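Muconate cycloisomerase (Azorhizobium caulinodans, PDB 3MY9) belongs to the enolase superfamily, whose members join a capping domain to a TIM-type barrel, and carries bound magnesium ions. Local coordinates at residues I136-S141 against I343-G348; H162-M167 against D193-F198. One frame throughout, in Å; residues are numbered along the deposited sequence.

Contact 1 of 2, residues I136-S141 against I343-G348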
loop_
_atom_site.group_PDB
_atom_site.type_symbol
_atom_site.label_atom_id
_atom_site.label_comp_id
_atom_site.label_asym_id
_atom_site.label_seq_id
_atom_site.Cartn_x
_atom_site.Cartn_y
_atom_site.Cartn_z
ATOM N N ILE A 136 29.534 -27.624 12.611
ATOM C CA ILE A 136 28.306 -26.869 12.715
ATOM C C ILE A 136 28.043 -26.551 14.186
ATOM O O ILE A 136 27.897 -27.466 14.985
ATOM C CB ILE A 136 27.099 -27.639 12.195
ATOM C CG1 ILE A 136 27.366 -28.225 10.800
ATOM C CG2 ILE A 136 25.884 -26.700 12.164
ATOM C CD1 ILE A 136 26.291 -29.184 10.321
ATOM N N PRO A 137 27.974 -25.252 14.549
ATOM C CA PRO A 137 27.646 -24.957 15.950
ATOM C C PRO A 137 26.372 -25.696 16.399
ATOM O O PRO A 137 25.385 -25.745 15.668
ATOM C CB PRO A 137 27.450 -23.439 15.964
ATOM C CG PRO A 137 28.195 -22.946 14.756
ATOM C CD PRO A 137 28.054 -24.034 13.724
ATOM N N LEU A 138 26.457 -26.321 17.562
ATOM C CA LEU A 138 25.367 -27.109 18.129
ATOM C C LEU A 138 24.842 -26.407 19.388
ATOM O O LEU A 138 25.585 -26.207 20.366
ATOM C CB LEU A 138 25.874 -28.510 18.474
ATOM C CG LEU A 138 24.867 -29.439 19.145
ATOM C CD1 LEU A 138 23.805 -29.887 18.151
ATOM C CD2 LEU A 138 25.570 -30.634 19.769
ATOM N N SER A 139 23.566 -26.021 19.347
ATOM C CA SER A 139 22.909 -25.330 20.456
ATOM C C SER A 139 22.668 -26.274 21.601
ATOM O O SER A 139 22.258 -27.423 21.409
ATOM C CB SER A 139 21.565 -24.730 20.026
ATOM O OG SER A 139 21.065 -23.849 21.022
ATOM N N PHE A 140 22.954 -25.792 22.801
ATOM C CA PHE A 140 22.627 -26.518 24.004
ATOM C C PHE A 140 21.362 -25.954 24.660
ATOM O O PHE A 140 21.286 -24.767 24.973
ATOM C CB PHE A 140 23.791 -26.464 24.963
ATOM C CG PHE A 140 23.586 -27.289 26.167
ATOM C CD1 PHE A 140 22.991 -26.749 27.304
ATOM C CD2 PHE A 140 23.980 -28.618 26.180
ATOM C CE1 PHE A 140 22.775 -27.527 28.434
ATOM C CE2 PHE A 140 23.786 -29.398 27.321
ATOM C CZ PHE A 140 23.182 -28.850 28.446
ATOM N N SER A 141 20.368 -26.810 24.862
ATOM C CA SER A 141 19.089 -26.372 25.378
ATOM C C SER A 141 19.157 -26.124 26.889
ATOM O O SER A 141 19.628 -26.958 27.636
ATOM C CB SER A 141 18.027 -27.427 25.074
ATOM O OG SER A 141 16.750 -27.022 25.561
ATOM N N ILE A 343 27.725 -40.080 14.176
ATOM C CA ILE A 343 28.083 -38.692 13.885
ATOM C C ILE A 343 28.519 -38.074 15.203
ATOM O O ILE A 343 27.845 -38.237 16.225
ATOM C CB ILE A 343 26.898 -37.854 13.346
ATOM C CG1 ILE A 343 26.465 -38.358 11.963
ATOM C CG2 ILE A 343 27.293 -36.384 13.263
ATOM C CD1 ILE A 343 26.731 -37.355 10.825
ATOM N N ALA A 344 29.639 -37.364 15.174
ATOM C CA ALA A 344 30.293 -36.893 16.389
ATOM C C ALA A 344 30.037 -35.417 16.610
ATOM O O ALA A 344 30.001 -34.644 15.657
ATOM C CB ALA A 344 31.781 -37.132 16.293
ATOM N N ASN A 345 29.890 -35.040 17.877
ATOM C CA ASN A 345 29.962 -33.653 18.284
ATOM C C ASN A 345 30.979 -33.478 19.417
ATOM O O ASN A 345 31.177 -34.386 20.217
ATOM C CB ASN A 345 28.569 -33.119 18.663
ATOM C CG ASN A 345 28.051 -33.681 19.965
ATOM O OD1 ASN A 345 28.111 -33.020 21.012
ATOM N ND2 ASN A 345 27.555 -34.914 19.920
ATOM N N SER A 346 31.630 -32.320 19.449
ATOM C CA SER A 346 32.613 -31.986 20.485
ATOM C C SER A 346 32.721 -30.485 20.655
ATOM O O SER A 346 32.633 -29.736 19.680
ATOM C CB SER A 346 33.998 -32.519 20.114
ATOM O OG SER A 346 34.885 -32.417 21.225
ATOM N N ALA A 347 32.928 -30.054 21.894
ATOM C CA ALA A 347 33.181 -28.649 22.211
ATOM C C ALA A 347 32.167 -27.669 21.577
ATOM O O ALA A 347 32.527 -26.560 21.194
ATOM C CB ALA A 347 34.609 -28.287 21.819
ATOM N N GLY A 348 30.902 -28.077 21.481
ATOM C CA GLY A 348 29.842 -27.193 20.993
ATOM C C GLY A 348 29.569 -27.205 19.512
ATOM O O GLY A 348 28.869 -26.324 19.010
#
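Leu138 and Asn345 supply the side-chain half of this contact, their side chains crossing at a slant. Leu138 sends its CG anti to the backbone N (chi1 177°), and one branch of its fork, CD2, comes within 3.7 Å of Asn345 OD1, with Asn345 CB and CG just behind. The amide thus meets a methyl group, and the touch is van der Waals in kind. Asn345 is exposed and lies at the rim of the contact. At the other end of the leucine, CB rests 3.7 Å from Gly348 O, the atom that carries the polar half. The contact sits at the antiparallel edge of the sheet that also holds the TIM-type barrel strands of the enolase superfamily, where 349-351 runs antiparallel to 135-142 and 345-346 follows outside it; Ile136 extends the pairing to Val350. Gly348 O accepts a hydrogen bond from Leu138 N at 2.8 Å, nearly straight (174° at the hydrogen), the donor standing above the carbonyl plane. Pro137 CA adds a CA-H...O contact to Gly348 O at 3.6 Å, while the backbone of Gly348 has positive phi (90°), where a CB would jam against the carbonyl oxygen of Ala347.

Contact 2 of 2, residues H162-M167 against D193-F198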
loop_
_atom_site.group_PDB
_atom_site.type_symbol
_atom_site.label_atom_id
_atom_site.label_comp_id
_atom_site.label_asym_id
_atom_site.label_seq_id
_atom_site.Cartn_x
_atom_site.Cartn_y
_atom_site.Cartn_z
ATOM N N HIS A 162 31.695 -24.441 24.279
ATOM C CA HIS A 162 30.284 -24.247 23.917
ATOM C C HIS A 162 29.979 -22.777 24.002
ATOM O O HIS A 162 30.257 -22.157 25.030
ATOM C CB HIS A 162 29.360 -24.924 24.914
ATOM C CG HIS A 162 29.324 -26.402 24.799
ATOM N ND1 HIS A 162 28.271 -27.064 24.212
ATOM C CD2 HIS A 162 30.200 -27.357 25.212
ATOM C CE1 HIS A 162 28.503 -28.367 24.264
ATOM N NE2 HIS A 162 29.668 -28.572 24.861
ATOM N N THR A 163 29.404 -22.206 22.958
ATOM C CA THR A 163 28.978 -20.839 23.045
ATOM C C THR A 163 27.470 -20.684 22.847
ATOM O O THR A 163 26.872 -19.751 23.387
ATOM C CB THR A 163 29.731 -19.967 22.035
ATOM O OG1 THR A 163 29.535 -20.488 20.718
ATOM C CG2 THR A 163 31.232 -19.929 22.369
ATOM N N VAL A 164 26.862 -21.580 22.073
ATOM C CA VAL A 164 25.465 -21.427 21.717
ATOM C C VAL A 164 24.521 -22.083 22.714
ATOM O O VAL A 164 24.573 -23.292 22.891
ATOM C CB VAL A 164 25.170 -22.013 20.339
ATOM C CG1 VAL A 164 23.666 -21.778 19.985
ATOM C CG2 VAL A 164 26.064 -21.384 19.293
ATOM N N PHE A 165 23.644 -21.280 23.313
ATOM C CA PHE A 165 22.647 -21.742 24.251
ATOM C C PHE A 165 21.259 -21.255 23.869
ATOM O O PHE A 165 21.089 -20.103 23.456
ATOM C CB PHE A 165 23.004 -21.242 25.636
ATOM C CG PHE A 165 24.267 -21.839 26.157
ATOM C CD1 PHE A 165 24.231 -23.003 26.916
ATOM C CD2 PHE A 165 25.496 -21.290 25.813
ATOM C CE1 PHE A 165 25.412 -23.606 27.355
ATOM C CE2 PHE A 165 26.694 -21.880 26.252
ATOM C CZ PHE A 165 26.643 -23.043 27.017
ATOM N N LYS A 166 20.266 -22.131 23.972
ATOM C CA LYS A 166 18.889 -21.702 23.754
ATOM C C LYS A 166 18.014 -21.894 24.992
ATOM O O LYS A 166 17.825 -23.006 25.432
ATOM C CB LYS A 166 18.272 -22.440 22.584
ATOM C CG LYS A 166 16.978 -21.772 22.130
ATOM C CD LYS A 166 16.118 -22.786 21.373
ATOM C CE LYS A 166 16.145 -22.585 19.922
ATOM N NZ LYS A 166 15.321 -23.722 19.365
ATOM N N MET A 167 17.465 -20.805 25.539
ATOM C CA MET A 167 16.668 -20.881 26.765
ATOM C C MET A 167 15.211 -21.026 26.332
ATOM O O MET A 167 14.715 -20.233 25.542
ATOM C CB MET A 167 16.865 -19.619 27.651
ATOM C CG MET A 167 16.330 -19.709 29.138
ATOM S SD MET A 167 16.232 -18.053 29.928
ATOM C CE MET A 167 15.141 -18.443 31.294
ATOM N N ASP A 193 26.384 -17.000 23.101
ATOM C CA ASP A 193 25.480 -16.696 22.054
ATOM C C ASP A 193 24.138 -17.258 22.537
ATOM O O ASP A 193 23.857 -18.435 22.343
ATOM C CB ASP A 193 25.977 -17.365 20.755
ATOM C CG ASP A 193 25.013 -17.211 19.579
ATOM O OD1 ASP A 193 23.883 -16.714 19.761
ATOM O OD2 ASP A 193 25.384 -17.605 18.451
ATOM N N LEU A 194 23.321 -16.399 23.158
ATOM C CA LEU A 194 22.131 -16.818 23.855
ATOM C C LEU A 194 20.891 -16.591 23.004
ATOM O O LEU A 194 20.652 -15.469 22.572
ATOM C CB LEU A 194 21.983 -16.013 25.154
ATOM C CG LEU A 194 20.748 -16.272 26.023
ATOM C CD1 LEU A 194 20.678 -17.723 26.450
ATOM C CD2 LEU A 194 20.756 -15.372 27.269
ATOM N N ARG A 195 20.102 -17.644 22.802
ATOM C CA ARG A 195 18.856 -17.566 22.063
ATOM C C ARG A 195 17.708 -17.904 22.996
ATOM O O ARG A 195 17.898 -18.642 23.970
ATOM C CB ARG A 195 18.872 -18.563 20.899
ATOM C CG ARG A 195 19.900 -18.231 19.819
ATOM C CD ARG A 195 21.131 -19.125 19.925
ATOM N NE ARG A 195 22.131 -18.766 18.941
ATOM C CZ ARG A 195 22.309 -19.404 17.794
ATOM N NH1 ARG A 195 21.562 -20.436 17.452
ATOM N NH2 ARG A 195 23.249 -19.001 16.985
ATOM N N LEU A 196 16.524 -17.357 22.731
ATOM C CA LEU A 196 15.330 -17.674 23.535
ATOM C C LEU A 196 14.291 -18.327 22.636
ATOM O O LEU A 196 14.154 -17.959 21.479
ATOM C CB LEU A 196 14.699 -16.420 24.148
ATOM C CG LEU A 196 15.639 -15.450 24.875
ATOM C CD1 LEU A 196 14.854 -14.237 25.462
ATOM C CD2 LEU A 196 16.354 -16.165 25.993
ATOM N N ASP A 197 13.520 -19.245 23.186
ATOM C CA ASP A 197 12.475 -19.908 22.432
ATOM C C ASP A 197 11.191 -19.951 23.240
ATOM O O ASP A 197 11.160 -20.577 24.271
ATOM C CB ASP A 197 12.931 -21.331 22.128
ATOM C CG ASP A 197 12.045 -22.045 21.125
ATOM O OD1 ASP A 197 12.500 -23.100 20.643
ATOM O OD2 ASP A 197 10.947 -21.535 20.775
ATOM N N PHE A 198 10.128 -19.300 22.768
ATOM C CA PHE A 198 8.846 -19.345 23.499
ATOM C C PHE A 198 7.951 -20.537 23.105
ATOM O O PHE A 198 6.883 -20.711 23.639
ATOM C CB PHE A 198 8.079 -18.036 23.304
ATOM C CG PHE A 198 8.625 -16.888 24.104
ATOM C CD1 PHE A 198 8.161 -16.651 25.378
ATOM C CD2 PHE A 198 9.603 -16.052 23.574
ATOM C CE1 PHE A 198 8.656 -15.583 26.128
ATOM C CE2 PHE A 198 10.112 -14.993 24.322
ATOM C CZ PHE A 198 9.638 -14.766 25.605
#
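Lys166 and Asp197 meet across the two strands as a salt bridge, NZ to OD1 at 3.2 Å, with NZ standing above the carboxylate plane. The lysine chain bends at chi3 (-104°), which places CE 3.8 Å from Asp197 OD1, and its CD packs 3.6 Å from Asp197 CB. NZ also forms salt bridges with Glu326 and with the magnesium ligand Glu223, so it is shared among three carboxylates. Asp197 OD2 is held by Asn199 N.

On the same face of the sheet, the Arg195 side chain crosses that of Lys166 at about a right angle and turns back at chi2 (103°) toward Asp193. It grips that carboxylate side-on: NE reaches OD1 at 2.8 Å within the guanidinium plane, and NH2 takes OD2. Val164 CG1 covers one guanidinium face, 3.5 Å from CZ and offset toward the rim. Thr220 OG1 also hydrogen-bonds Asp193 OD1, and Leu323 O accepts a hydrogen bond from Arg195 NH1.

Behind these groups lies a parallel ladder of five backbone hydrogen bonds, from Asp193 N to Thr163 O through Asp197 N to Met167 O. Its other face is apolar: Leu196 CD2 lies 3.9 Å from Met167 CB, and Leu181 of helix 174-188 packs on Met167, Leu194 and Leu196. Strand 164-168, that helix and strand 193-197 form a beta-alpha-beta unit of the TIM-type barrel, with the side chain of Asp197 about 4 Å from a magnesium ion at the strand's C-terminal end.

In the fold
Strand 135-142 connects the two contacts: Phe140 N and O probably hydrogen-bond to Val164 O and Lys166 N, and Ser139 packs on Val164 and Lys166. The centres of the contacts lie about 13 Å apart, with contact 2 nested within the loop that contact 1 closes. Contact 2 is buried, pairs neighbouring parallel strands continuously, and gathers charged groups on one face near magnesium. Contact 1 is partly buried, lies toward the sheet's antiparallel end and buries 158 Å² against 518 Å²; it has one conventional hydrogen bond and otherwise van der Waals and CA-H...O contacts, with no salt bridge.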